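Local coordinates for putative CRISPR-associated endoribonuclease-like protein Cas6 (Pyrococcus furiosus, PDB 3UFC) that binds CRISPR RNA and probably acts as a hydrolase on ester bonds in antiviral defence, at residues 5-10 / 109-114; 58-63 / 74-79; 134-139 / 160-165. One frame throughout, in Å; residues are numbered along the deposited sequence.

Contact 1: residues 5-10 / 109-114; sequences IEIKLL and FLVADI
The one aromatic ring, that of Phe-109, lies obliquely against strand 5-10: its CD1 meets Leu-9 CB at 3.8 Å and lies near the carbonyl carbon of Leu-10, while Ile-77 and Ile-104 also touch it. The two strands are the first and last of the N-terminal ferredoxin-like fold and run antiparallel. Leu-10 and Leu-110 form a hydrogen-bonded pair, Leu-10 N reaching Leu-110 O and Leu-110 N reaching Leu-10 O, each at 2.8 Å and in the carbonyl plane. Ala-112 turns to near-helical backbone angles and a beta bulge shifts the register by one. Lys-8 spans it: its N-H points at Asp-113 O (2.8 Å, 166°), but Ala-112 N reaches Lys-8 O at 2.8 Å from above the carbonyl plane. On the face of Ile-7 and Leu-9, Val-111 CG1 is 3.7 Å from Ile-7 CG2, the side chains crossing obliquely, and Val-111 CG2 is 4.1 Å from both Ile-7 CG2 and Leu-9 CD2. Ile-96 of helix 86-98 packs on Ile-7 and Val-111. Glu-6 and Lys-8, on the other face, bond to Ser-78 and Asp-76. The contact is thus hydrocarbon toward the helix and, on the reverse, charged around Lys-8 beside apolar Leu-10 and Leu-110.

Contact 2: residues 58-63 / 74-79; sequences IIRKRE and SDDISL
Opposite charges sit close here without forming a salt bridge: Asp-76 OD2 lies against the aliphatic part of Arg-60, 3.2 Å from its CD, whereas Arg-60 NE is 4.4 Å from the same oxygen and the guanidinium and carboxylate planes stand 88° apart. The site is the end of the antiparallel pairing between the second and third strands of the N-terminal ferredoxin-like domain, 53-59 and 77-83. Arg-60 is extended, with CG anti to the backbone N (chi1 -177°), so its charged end runs on past the carboxylate; Asp-76 OD1 is instead in a salt bridge with Lys-8. Ile-58 and Ser-78 form the hydrogen-bonded pair, Ile-58 N to Ser-78 O at 2.8 Å and Ser-78 N to Ile-58 O at 2.9 Å. Beyond it Arg-60 N approaches Asp-76 O at 3.2 Å, almost straight along the C=O axis. Ile-59 and Ile-77 lie side by side on the face that also meets Ile-72, Ile-59 CG1 being 4.2 Å from Ile-77 CG2. Just before strand 77-79 the chain bends through an inverse gamma turn centred on Asp-76. An ST turn overlaps it: Ser-74 OG, anti to its own backbone N, accepts from Asp-76 N at 3.0 Å.

Contact 3: residues 134-139 / 160-165; sequences IVVRTV and DRLRKV
Helix 160-165 crosses strand 136-139 nearly at right angles (101°), with axes 7.9 Å apart, which places the first helix of the C-terminal ferredoxin-like domain against the base of the hairpin 136-151. Asp-160 opens the segment turned from the strand, its OD1 in a weakly hydrogen-bonded salt bridge with Arg-163 NH1. Arg-161 carries the contact. Arg-161 CB presses on Val-136 CG1 at a tight 3.4 Å; bends at chi2 and chi3 then fold the chain over the strand, bringing Arg-161 CD to 3.0 Å from Arg-137 O and, at about a right angle, to 3.4 Å from Thr-138 CB. Arg-137 O lies at the guanidinium edge, in its plane, but the bond from Arg-161 NH1 is weak at 3.4 Å, though fairly straight. Arg-137 itself points its side chain the other way, to Asp-150 and His-148. Leu-162 comes next, with CG anti to the backbone N; its CD1 meets Val-136 CG2 at 3.8 Å, so the two valine branches are shared between successive helix residues. Arg-163 reaches the carbonyl of Phe-183 on strand 183-197. At Val-165 the segment closes with a regular helical turn, Val-165 N donating to Arg-161 O at 2.9 Å.

In the fold
Contacts 1 and 2 belong to one five-stranded antiparallel sheet, their centres 11 Å apart, because strands 3-11 and 77-83 are neighbours in it. Contact 2 comes between the two segments of contact 1 in sequence, and lies next to strand 3-11 in the sheet. The two touch directly, Phe-109 CE1 packing on Ile-77 CD1 at 3.9 Å. Contact 3 follows later in the chain, on the opposite side of the chain's centre, and joins strand 136-142 of a separate two-stranded hairpin to helix 158-174; its centre lies about 32 Å from that of contact 1 and 30 Å from that of contact 2. The separation is consistent with two ferredoxin-like domains in tandem, as in Cas6 proteins.

Contact 1: residues 5-10 / 109-114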
ATOM      1  N   ILE A   5      -9.898   1.869   5.957  1.00 27.32           N
ATOM      2  CA  ILE A   5     -10.606   3.146   5.864  1.00 27.67           C
ATOM      3  C   ILE A   5     -10.384   3.878   4.548  1.00 28.14           C
ATOM      4  O   ILE A   5      -9.425   3.609   3.814  1.00 25.84           O
ATOM      5  CB  ILE A   5     -10.205   4.120   7.003  1.00 28.18           C
ATOM      6  CG1 ILE A   5      -8.721   4.477   6.889  1.00 29.33           C
ATOM      7  CG2 ILE A   5     -10.507   3.496   8.361  1.00 28.84           C
ATOM      8  CD1 ILE A   5      -8.266   5.524   7.893  1.00 29.61           C
ATOM      9  N   GLU A   6     -11.292   4.803   4.257  1.00 25.63           N
ATOM     10  CA  GLU A   6     -11.215   5.617   3.056  1.00 27.71           C
ATOM     11  C   GLU A   6     -11.178   7.069   3.501  1.00 29.08           C
ATOM     12  O   GLU A   6     -12.019   7.514   4.287  1.00 29.02           O
ATOM     13  CB  GLU A   6     -12.427   5.402   2.148  1.00 30.80           C
ATOM     14  CG  GLU A   6     -12.415   6.311   0.918  1.00 33.46           C
ATOM     15  CD  GLU A   6     -13.669   6.192   0.069  1.00 36.96           C
ATOM     16  OE1 GLU A   6     -13.753   6.883  -0.967  1.00 41.67           O
ATOM     17  OE2 GLU A   6     -14.572   5.411   0.430  1.00 40.35           O
ATOM     18  N   ILE A   7     -10.185   7.795   3.010  1.00 28.12           N
ATOM     19  CA  ILE A   7     -10.022   9.196   3.341  1.00 27.63           C
ATOM     20  C   ILE A   7     -10.298   9.998   2.078  1.00 29.19           C
ATOM     21  O   ILE A   7      -9.643   9.799   1.053  1.00 28.84           O
ATOM     22  CB  ILE A   7      -8.591   9.469   3.833  1.00 29.12           C
ATOM     23  CG1 ILE A   7      -8.324   8.640   5.095  1.00 28.80           C
ATOM     24  CG2 ILE A   7      -8.396  10.958   4.108  1.00 28.54           C
ATOM     25  CD1 ILE A   7      -6.915   8.720   5.594  1.00 31.07           C
ATOM     26  N   LYS A   8     -11.295  10.874   2.140  1.00 28.08           N
ATOM     27  CA  LYS A   8     -11.631  11.706   0.991  1.00 29.82           C
ATOM     28  C   LYS A   8     -10.780  12.957   1.101  1.00 27.81           C
ATOM     29  O   LYS A   8     -10.647  13.532   2.182  1.00 27.34           O
ATOM     30  CB  LYS A   8     -13.120  12.085   1.003  1.00 29.47           C
ATOM     31  CG  LYS A   8     -14.066  10.905   0.907  1.00 33.69           C
ATOM     32  CD  LYS A   8     -13.882  10.132  -0.394  1.00 38.47           C
ATOM     33  CE  LYS A   8     -14.185  10.996  -1.610  1.00 40.46           C
ATOM     34  NZ  LYS A   8     -13.995  10.254  -2.886  1.00 42.06           N
ATOM     35  N   LEU A   9     -10.191  13.370  -0.012  1.00 28.92           N
ATOM     36  CA  LEU A   9      -9.345  14.553  -0.012  1.00 30.38           C
ATOM     37  C   LEU A   9      -9.923  15.630  -0.915  1.00 31.28           C
ATOM     38  O   LEU A   9     -10.469  15.340  -1.979  1.00 30.03           O
ATOM     39  CB  LEU A   9      -7.937  14.195  -0.494  1.00 28.64           C
ATOM     40  CG  LEU A   9      -7.194  13.117   0.304  1.00 30.12           C
ATOM     41  CD1 LEU A   9      -5.946  12.683  -0.472  1.00 28.54           C
ATOM     42  CD2 LEU A   9      -6.826  13.660   1.685  1.00 27.64           C
ATOM     43  N   LEU A  10      -9.787  16.874  -0.478  1.00 32.38           N
ATOM     44  CA  LEU A  10     -10.273  18.013  -1.237  1.00 32.69           C
ATOM     45  C   LEU A  10      -9.080  18.927  -1.523  1.00 31.83           C
ATOM     46  O   LEU A  10      -8.438  19.428  -0.600  1.00 28.23           O
ATOM     47  CB  LEU A  10     -11.347  18.753  -0.426  1.00 34.91           C
ATOM     48  CG  LEU A  10     -12.073  19.978  -0.999  1.00 36.87           C
ATOM     49  CD1 LEU A  10     -11.177  21.191  -0.914  1.00 38.63           C
ATOM     50  CD2 LEU A  10     -12.511  19.709  -2.431  1.00 36.16           C
ATOM     51  N   PHE A 109      -4.099  19.752   0.368  1.00 31.28           N
ATOM     52  CA  PHE A 109      -5.360  19.024   0.414  1.00 30.91           C
ATOM     53  C   PHE A 109      -5.960  19.123   1.810  1.00 31.21           C
ATOM     54  O   PHE A 109      -5.239  19.228   2.806  1.00 30.46           O
ATOM     55  CB  PHE A 109      -5.147  17.535   0.112  1.00 30.44           C
ATOM     56  CG  PHE A 109      -4.804  17.234  -1.316  1.00 29.90           C
ATOM     57  CD1 PHE A 109      -5.795  16.862  -2.217  1.00 30.25           C
ATOM     58  CD2 PHE A 109      -3.484  17.305  -1.757  1.00 31.26           C
ATOM     59  CE1 PHE A 109      -5.479  16.558  -3.545  1.00 32.11           C
ATOM     60  CE2 PHE A 109      -3.157  17.005  -3.083  1.00 31.71           C
ATOM     61  CZ  PHE A 109      -4.159  16.630  -3.977  1.00 30.81           C
ATOM     62  N   LEU A 110      -7.282  19.087   1.875  1.00 29.97           N
ATOM     63  CA  LEU A 110      -7.973  19.111   3.153  1.00 30.85           C
ATOM     64  C   LEU A 110      -8.720  17.785   3.236  1.00 29.29           C
ATOM     65  O   LEU A 110      -9.360  17.376   2.270  1.00 29.65           O
ATOM     66  CB  LEU A 110      -8.966  20.279   3.216  1.00 32.14           C
ATOM     67  CG  LEU A 110      -9.705  20.458   4.548  1.00 35.37           C
ATOM     68  CD1 LEU A 110      -8.701  20.544   5.691  1.00 34.18           C
ATOM     69  CD2 LEU A 110     -10.562  21.720   4.496  1.00 37.27           C
ATOM     70  N   VAL A 111      -8.613  17.091   4.362  1.00 29.38           N
ATOM     71  CA  VAL A 111      -9.331  15.828   4.505  1.00 28.77           C
ATOM     72  C   VAL A 111     -10.811  16.187   4.600  1.00 30.06           C
ATOM     73  O   VAL A 111     -11.225  16.888   5.521  1.00 29.89           O
ATOM     74  CB  VAL A 111      -8.903  15.068   5.779  1.00 28.73           C
ATOM     75  CG1 VAL A 111      -9.818  13.867   5.997  1.00 27.38           C
ATOM     76  CG2 VAL A 111      -7.459  14.610   5.644  1.00 28.49           C
ATOM     77  N   ALA A 112     -11.599  15.715   3.641  1.00 29.00           N
ATOM     78  CA  ALA A 112     -13.019  16.016   3.602  1.00 30.16           C
ATOM     79  C   ALA A 112     -13.876  15.019   4.366  1.00 32.47           C
ATOM     80  O   ALA A 112     -14.980  15.351   4.802  1.00 31.53           O
ATOM     81  CB  ALA A 112     -13.487  16.092   2.156  1.00 27.84           C
ATOM     82  N   ASP A 113     -13.378  13.796   4.523  1.00 31.50           N
ATOM     83  CA  ASP A 113     -14.138  12.777   5.231  1.00 32.91           C
ATOM     84  C   ASP A 113     -13.301  11.520   5.445  1.00 32.66           C
ATOM     85  O   ASP A 113     -12.375  11.241   4.679  1.00 31.74           O
ATOM     86  CB  ASP A 113     -15.401  12.440   4.428  1.00 34.93           C
ATOM     87  CG  ASP A 113     -16.366  11.548   5.190  1.00 38.26           C
ATOM     88  OD1 ASP A 113     -16.545  11.753   6.408  1.00 38.80           O
ATOM     89  OD2 ASP A 113     -16.960  10.650   4.562  1.00 42.63           O
ATOM     90  N   ILE A 114     -13.621  10.787   6.504  1.00 32.11           N
ATOM     91  CA  ILE A 114     -12.941   9.538   6.829  1.00 32.31           C
ATOM     92  C   ILE A 114     -14.045   8.523   7.097  1.00 34.80           C
ATOM     93  O   ILE A 114     -14.858   8.710   8.005  1.00 32.90           O
ATOM     94  CB  ILE A 114     -12.065   9.662   8.095  1.00 33.05           C
ATOM     95  CG1 ILE A 114     -10.973  10.712   7.883  1.00 32.26           C
ATOM     96  CG2 ILE A 114     -11.431   8.308   8.423  1.00 33.11           C
ATOM     97  CD1 ILE A 114     -10.114  10.955   9.109  1.00 31.04           C
TER

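Contact 2: residues 58-63 / 74-79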
ATOM      1  N   ILE A  58      -6.251   7.773  -5.248  1.00 27.60           N
ATOM      2  CA  ILE A  58      -7.185   7.381  -6.302  1.00 28.97           C
ATOM      3  C   ILE A  58      -8.018   8.581  -6.753  1.00 29.78           C
ATOM      4  O   ILE A  58      -8.841   9.101  -6.002  1.00 29.30           O
ATOM      5  CB  ILE A  58      -8.124   6.250  -5.811  1.00 31.29           C
ATOM      6  CG1 ILE A  58      -7.288   5.092  -5.251  1.00 30.27           C
ATOM      7  CG2 ILE A  58      -9.002   5.754  -6.957  1.00 31.60           C
ATOM      8  CD1 ILE A  58      -6.364   4.460  -6.261  1.00 32.76           C
ATOM      9  N   ILE A  59      -7.789   9.006  -7.990  1.00 31.35           N
ATOM     10  CA  ILE A  59      -8.474  10.154  -8.573  1.00 34.65           C
ATOM     11  C   ILE A  59      -9.441   9.709  -9.676  1.00 36.82           C
ATOM     12  O   ILE A  59      -9.026   9.146 -10.687  1.00 36.50           O
ATOM     13  CB  ILE A  59      -7.429  11.129  -9.146  1.00 34.21           C
ATOM     14  CG1 ILE A  59      -6.416  11.483  -8.050  1.00 33.06           C
ATOM     15  CG2 ILE A  59      -8.107  12.386  -9.664  1.00 36.39           C
ATOM     16  CD1 ILE A  59      -5.138  12.107  -8.553  1.00 32.87           C
ATOM     17  N   ARG A  60     -10.731   9.964  -9.471  1.00 40.55           N
ATOM     18  CA  ARG A  60     -11.761   9.567 -10.433  1.00 43.98           C
ATOM     19  C   ARG A  60     -11.493  10.042 -11.862  1.00 44.95           C
ATOM     20  O   ARG A  60     -11.619   9.266 -12.811  1.00 44.46           O
ATOM     21  CB  ARG A  60     -13.130  10.073  -9.974  1.00 47.37           C
ATOM     22  CG  ARG A  60     -14.280   9.656 -10.883  1.00 53.25           C
ATOM     23  CD  ARG A  60     -15.590  10.281 -10.433  1.00 58.28           C
ATOM     24  NE  ARG A  60     -16.672  10.031 -11.381  1.00 62.83           N
ATOM     25  CZ  ARG A  60     -17.896  10.538 -11.267  1.00 64.71           C
ATOM     26  NH1 ARG A  60     -18.198  11.323 -10.241  1.00 65.44           N
ATOM     27  NH2 ARG A  60     -18.818  10.265 -12.183  1.00 66.10           N
ATOM     28  N   LYS A  61     -11.136  11.312 -12.013  1.00 45.67           N
ATOM     29  CA  LYS A  61     -10.846  11.869 -13.330  1.00 48.45           C
ATOM     30  C   LYS A  61      -9.488  12.557 -13.289  1.00 48.86           C
ATOM     31  O   LYS A  61      -9.319  13.594 -12.646  1.00 47.85           O
ATOM     32  CB  LYS A  61     -11.933  12.862 -13.744  1.00 49.88           C
ATOM     33  CG  LYS A  61     -11.927  13.178 -15.228  1.00 53.02           C
ATOM     34  CD  LYS A  61     -13.133  14.013 -15.624  1.00 56.99           C
ATOM     35  CE  LYS A  61     -13.246  14.120 -17.137  1.00 59.11           C
ATOM     36  NZ  LYS A  61     -13.398  12.773 -17.763  1.00 60.87           N
ATOM     37  N   ARG A  62      -8.523  11.967 -13.985  1.00 49.95           N
ATOM     38  CA  ARG A  62      -7.160  12.478 -14.010  1.00 52.22           C
ATOM     39  C   ARG A  62      -6.578  12.535 -15.417  1.00 53.03           C
ATOM     40  O   ARG A  62      -7.101  11.925 -16.348  1.00 52.94           O
ATOM     41  CB  ARG A  62      -6.270  11.577 -13.157  1.00 52.71           C
ATOM     42  CG  ARG A  62      -6.459  10.101 -13.488  1.00 54.73           C
ATOM     43  CD  ARG A  62      -5.170   9.310 -13.391  1.00 57.00           C
ATOM     44  NE  ARG A  62      -4.688   9.176 -12.021  1.00 59.73           N
ATOM     45  CZ  ARG A  62      -3.568   8.541 -11.693  1.00 59.96           C
ATOM     46  NH1 ARG A  62      -2.821   7.986 -12.637  1.00 60.56           N
ATOM     47  NH2 ARG A  62      -3.195   8.460 -10.425  1.00 60.41           N
ATOM     48  N   GLU A  63      -5.478  13.266 -15.552  1.00 54.75           N
ATOM     49  CA  GLU A  63      -4.786  13.395 -16.824  1.00 56.73           C
ATOM     50  C   GLU A  63      -3.282  13.385 -16.568  1.00 56.80           C
ATOM     51  O   GLU A  63      -2.767  14.208 -15.809  1.00 56.11           O
ATOM     52  CB  GLU A  63      -5.184  14.693 -17.529  1.00 58.66           C
ATOM     53  CG  GLU A  63      -4.577  14.844 -18.916  1.00 62.52           C
ATOM     54  CD  GLU A  63      -5.001  16.124 -19.614  1.00 64.71           C
ATOM     55  OE1 GLU A  63      -4.562  16.343 -20.763  1.00 66.04           O
ATOM     56  OE2 GLU A  63      -5.769  16.911 -19.018  1.00 66.02           O
ATOM     57  N   SER A  74     -10.994  16.393 -10.980  1.00 45.40           N
ATOM     58  CA  SER A  74     -12.174  16.094 -10.178  1.00 44.67           C
ATOM     59  C   SER A  74     -11.917  16.233  -8.683  1.00 43.05           C
ATOM     60  O   SER A  74     -10.783  16.102  -8.224  1.00 42.09           O
ATOM     61  CB  SER A  74     -12.651  14.671 -10.475  1.00 46.53           C
ATOM     62  OG  SER A  74     -13.675  14.278  -9.579  1.00 50.53           O
ATOM     63  N   ASP A  75     -12.981  16.496  -7.929  1.00 41.36           N
ATOM     64  CA  ASP A  75     -12.888  16.634  -6.479  1.00 41.11           C
ATOM     65  C   ASP A  75     -13.091  15.283  -5.802  1.00 40.10           C
ATOM     66  O   ASP A  75     -12.995  15.172  -4.585  1.00 41.97           O
ATOM     67  CB  ASP A  75     -13.941  17.624  -5.971  1.00 41.62           C
ATOM     68  CG  ASP A  75     -13.530  19.066  -6.175  1.00 41.53           C
ATOM     69  OD1 ASP A  75     -14.419  19.940  -6.193  1.00 41.82           O
ATOM     70  OD2 ASP A  75     -12.315  19.329  -6.303  1.00 42.23           O
ATOM     71  N   ASP A  76     -13.383  14.263  -6.601  1.00 39.92           N
ATOM     72  CA  ASP A  76     -13.599  12.914  -6.087  1.00 40.28           C
ATOM     73  C   ASP A  76     -12.235  12.225  -5.998  1.00 38.62           C
ATOM     74  O   ASP A  76     -11.783  11.568  -6.943  1.00 36.58           O
ATOM     75  CB  ASP A  76     -14.542  12.158  -7.026  1.00 43.44           C
ATOM     76  CG  ASP A  76     -14.910  10.786  -6.508  1.00 47.01           C
ATOM     77  OD1 ASP A  76     -15.143  10.647  -5.289  1.00 49.18           O
ATOM     78  OD2 ASP A  76     -14.984   9.849  -7.329  1.00 50.09           O
ATOM     79  N   ILE A  77     -11.586  12.399  -4.850  1.00 36.01           N
ATOM     80  CA  ILE A  77     -10.257  11.854  -4.599  1.00 34.62           C
ATOM     81  C   ILE A  77     -10.235  11.062  -3.302  1.00 33.03           C
ATOM     82  O   ILE A  77     -10.665  11.555  -2.264  1.00 32.65           O
ATOM     83  CB  ILE A  77      -9.223  12.993  -4.480  1.00 34.35           C
ATOM     84  CG1 ILE A  77      -9.231  13.836  -5.753  1.00 34.41           C
ATOM     85  CG2 ILE A  77      -7.842  12.421  -4.214  1.00 35.38           C
ATOM     86  CD1 ILE A  77      -8.393  15.096  -5.652  1.00 36.12           C
ATOM     87  N   SER A  78      -9.707   9.845  -3.356  1.00 31.64           N
ATOM     88  CA  SER A  78      -9.653   9.002  -2.170  1.00 30.16           C
ATOM     89  C   SER A  78      -8.285   8.393  -1.889  1.00 28.72           C
ATOM     90  O   SER A  78      -7.510   8.119  -2.803  1.00 27.41           O
ATOM     91  CB  SER A  78     -10.676   7.870  -2.294  1.00 33.20           C
ATOM     92  OG  SER A  78     -12.004   8.368  -2.304  1.00 36.97           O
ATOM     93  N   LEU A  79      -8.008   8.196  -0.605  1.00 26.31           N
ATOM     94  CA  LEU A  79      -6.779   7.572  -0.137  1.00 26.28           C
ATOM     95  C   LEU A  79      -7.242   6.461   0.803  1.00 25.56           C
ATOM     96  O   LEU A  79      -7.947   6.728   1.783  1.00 25.40           O
ATOM     97  CB  LEU A  79      -5.918   8.567   0.646  1.00 25.13           C
ATOM     98  CG  LEU A  79      -4.729   7.955   1.397  1.00 26.87           C
ATOM     99  CD1 LEU A  79      -3.732   7.349   0.403  1.00 23.60           C
ATOM    100  CD2 LEU A  79      -4.050   9.026   2.243  1.00 25.60           C
TER

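Contact 3: residues 134-139 / 160-165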
ATOM      1  N   ILE A 134       2.320  -3.862  -6.080  1.00 19.08           N
ATOM      2  CA  ILE A 134       2.908  -4.919  -5.270  1.00 19.33           C
ATOM      3  C   ILE A 134       4.401  -5.015  -5.596  1.00 21.71           C
ATOM      4  O   ILE A 134       4.798  -5.125  -6.763  1.00 21.42           O
ATOM      5  CB  ILE A 134       2.203  -6.268  -5.522  1.00 20.16           C
ATOM      6  CG1 ILE A 134       0.844  -6.263  -4.812  1.00 18.63           C
ATOM      7  CG2 ILE A 134       3.063  -7.430  -5.012  1.00 19.57           C
ATOM      8  CD1 ILE A 134       0.003  -7.507  -5.073  1.00 21.99           C
ATOM      9  N   VAL A 135       5.216  -4.952  -4.551  1.00 21.63           N
ATOM     10  CA  VAL A 135       6.666  -5.005  -4.681  1.00 20.99           C
ATOM     11  C   VAL A 135       7.214  -6.319  -4.131  1.00 21.44           C
ATOM     12  O   VAL A 135       6.925  -6.700  -2.998  1.00 19.33           O
ATOM     13  CB  VAL A 135       7.328  -3.839  -3.907  1.00 22.07           C
ATOM     14  CG1 VAL A 135       8.854  -3.916  -4.035  1.00 22.69           C
ATOM     15  CG2 VAL A 135       6.820  -2.498  -4.449  1.00 19.52           C
ATOM     16  N   VAL A 136       7.990  -7.017  -4.953  1.00 22.00           N
ATOM     17  CA  VAL A 136       8.608  -8.277  -4.557  1.00 22.04           C
ATOM     18  C   VAL A 136      10.028  -8.226  -5.094  1.00 26.08           C
ATOM     19  O   VAL A 136      10.239  -8.105  -6.303  1.00 24.12           O
ATOM     20  CB  VAL A 136       7.884  -9.496  -5.167  1.00 22.70           C
ATOM     21  CG1 VAL A 136       8.587 -10.780  -4.734  1.00 20.16           C
ATOM     22  CG2 VAL A 136       6.413  -9.521  -4.720  1.00 19.44           C
ATOM     23  N   ARG A 137      11.003  -8.321  -4.199  1.00 28.62           N
ATOM     24  CA  ARG A 137      12.394  -8.233  -4.616  1.00 33.42           C
ATOM     25  C   ARG A 137      13.266  -9.423  -4.252  1.00 34.74           C
ATOM     26  O   ARG A 137      12.892 -10.277  -3.448  1.00 33.08           O
ATOM     27  CB  ARG A 137      13.013  -6.966  -4.026  1.00 34.96           C
ATOM     28  CG  ARG A 137      12.229  -5.710  -4.342  1.00 38.86           C
ATOM     29  CD  ARG A 137      11.935  -4.920  -3.084  1.00 43.23           C
ATOM     30  NE  ARG A 137      13.083  -4.167  -2.594  1.00 44.55           N
ATOM     31  CZ  ARG A 137      13.591  -3.097  -3.197  1.00 47.96           C
ATOM     32  NH1 ARG A 137      13.058  -2.648  -4.322  1.00 49.19           N
ATOM     33  NH2 ARG A 137      14.621  -2.457  -2.662  1.00 48.19           N
ATOM     34  N   THR A 138      14.438  -9.461  -4.874  1.00 36.70           N
ATOM     35  CA  THR A 138      15.423 -10.498  -4.631  1.00 40.10           C
ATOM     36  C   THR A 138      16.779  -9.800  -4.698  1.00 43.34           C
ATOM     37  O   THR A 138      16.853  -8.618  -5.031  1.00 42.25           O
ATOM     38  CB  THR A 138      15.342 -11.619  -5.690  1.00 39.10           C
ATOM     39  OG1 THR A 138      16.271 -12.656  -5.354  1.00 41.44           O
ATOM     40  CG2 THR A 138      15.658 -11.085  -7.070  1.00 37.69           C
ATOM     41  N   VAL A 139      17.846 -10.518  -4.375  1.00 47.89           N
ATOM     42  CA  VAL A 139      19.179  -9.928  -4.401  1.00 53.43           C
ATOM     43  C   VAL A 139      19.991 -10.369  -5.613  1.00 57.27           C
ATOM     44  O   VAL A 139      20.140 -11.564  -5.867  1.00 57.94           O
ATOM     45  CB  VAL A 139      19.968 -10.289  -3.120  1.00 53.14           C
ATOM     46  CG1 VAL A 139      21.396  -9.785  -3.224  1.00 54.30           C
ATOM     47  CG2 VAL A 139      19.288  -9.679  -1.906  1.00 53.34           C
ATOM     48  N   ASP A 160       7.976 -17.593  -5.358  1.00 28.31           N
ATOM     49  CA  ASP A 160       8.741 -18.034  -4.194  1.00 29.09           C
ATOM     50  C   ASP A 160       9.185 -16.860  -3.335  1.00 26.89           C
ATOM     51  O   ASP A 160       9.187 -16.949  -2.105  1.00 25.34           O
ATOM     52  CB  ASP A 160       9.953 -18.867  -4.614  1.00 33.22           C
ATOM     53  CG  ASP A 160       9.564 -20.264  -5.056  1.00 38.58           C
ATOM     54  OD1 ASP A 160       8.512 -20.757  -4.594  1.00 39.03           O
ATOM     55  OD2 ASP A 160      10.309 -20.871  -5.850  1.00 41.58           O
ATOM     56  N   ARG A 161       9.566 -15.762  -3.980  1.00 24.41           N
ATOM     57  CA  ARG A 161       9.973 -14.573  -3.240  1.00 25.69           C
ATOM     58  C   ARG A 161       8.767 -14.000  -2.478  1.00 24.44           C
ATOM     59  O   ARG A 161       8.879 -13.642  -1.306  1.00 25.16           O
ATOM     60  CB  ARG A 161      10.532 -13.519  -4.192  1.00 27.90           C
ATOM     61  CG  ARG A 161      11.926 -13.823  -4.722  1.00 34.71           C
ATOM     62  CD  ARG A 161      12.988 -13.236  -3.810  1.00 40.32           C
ATOM     63  NE  ARG A 161      13.465 -14.179  -2.810  1.00 45.04           N
ATOM     64  CZ  ARG A 161      14.202 -13.834  -1.758  1.00 47.46           C
ATOM     65  NH1 ARG A 161      14.532 -12.563  -1.566  1.00 48.16           N
ATOM     66  NH2 ARG A 161      14.628 -14.762  -0.911  1.00 48.95           N
ATOM     67  N   LEU A 162       7.617 -13.921  -3.143  1.00 23.39           N
ATOM     68  CA  LEU A 162       6.417 -13.390  -2.496  1.00 21.97           C
ATOM     69  C   LEU A 162       6.059 -14.276  -1.300  1.00 23.45           C
ATOM     70  O   LEU A 162       5.743 -13.780  -0.219  1.00 22.55           O
ATOM     71  CB  LEU A 162       5.245 -13.333  -3.483  1.00 20.98           C
ATOM     72  CG  LEU A 162       3.905 -12.836  -2.907  1.00 22.19           C
ATOM     73  CD1 LEU A 162       4.071 -11.428  -2.337  1.00 20.21           C
ATOM     74  CD2 LEU A 162       2.837 -12.847  -3.991  1.00 21.10           C
ATOM     75  N   ARG A 163       6.129 -15.592  -1.491  1.00 23.48           N
ATOM     76  CA  ARG A 163       5.819 -16.518  -0.414  1.00 24.74           C
ATOM     77  C   ARG A 163       6.704 -16.278   0.803  1.00 25.19           C
ATOM     78  O   ARG A 163       6.206 -16.183   1.922  1.00 24.61           O
ATOM     79  CB  ARG A 163       5.985 -17.959  -0.885  1.00 26.41           C
ATOM     80  CG  ARG A 163       4.913 -18.429  -1.841  1.00 27.63           C
ATOM     81  CD  ARG A 163       5.329 -19.738  -2.499  1.00 31.62           C
ATOM     82  NE  ARG A 163       4.231 -20.342  -3.246  1.00 34.04           N
ATOM     83  CZ  ARG A 163       4.364 -21.384  -4.057  1.00 36.55           C
ATOM     84  NH1 ARG A 163       5.555 -21.942  -4.230  1.00 37.98           N
ATOM     85  NH2 ARG A 163       3.307 -21.866  -4.695  1.00 36.20           N
ATOM     86  N   LYS A 164       8.014 -16.169   0.584  1.00 23.94           N
ATOM     87  CA  LYS A 164       8.945 -15.951   1.688  1.00 25.42           C
ATOM     88  C   LYS A 164       8.689 -14.629   2.396  1.00 23.15           C
ATOM     89  O   LYS A 164       8.699 -14.559   3.625  1.00 23.26           O
ATOM     90  CB  LYS A 164      10.397 -15.966   1.196  1.00 29.15           C
ATOM     91  CG  LYS A 164      11.398 -15.930   2.339  1.00 35.88           C
ATOM     92  CD  LYS A 164      12.791 -15.517   1.885  1.00 42.33           C
ATOM     93  CE  LYS A 164      12.829 -14.036   1.548  1.00 45.74           C
ATOM     94  NZ  LYS A 164      14.222 -13.540   1.389  1.00 50.10           N
ATOM     95  N   VAL A 165       8.487 -13.577   1.614  1.00 22.19           N
ATOM     96  CA  VAL A 165       8.225 -12.261   2.174  1.00 22.89           C
ATOM     97  C   VAL A 165       6.989 -12.286   3.078  1.00 21.31           C
ATOM     98  O   VAL A 165       7.021 -11.776   4.195  1.00 21.39           O
ATOM     99  CB  VAL A 165       8.016 -11.215   1.056  1.00 24.13           C
ATOM    100  CG1 VAL A 165       7.450  -9.927   1.635  1.00 27.98           C
ATOM    101  CG2 VAL A 165       9.343 -10.929   0.374  1.00 27.34           C
TER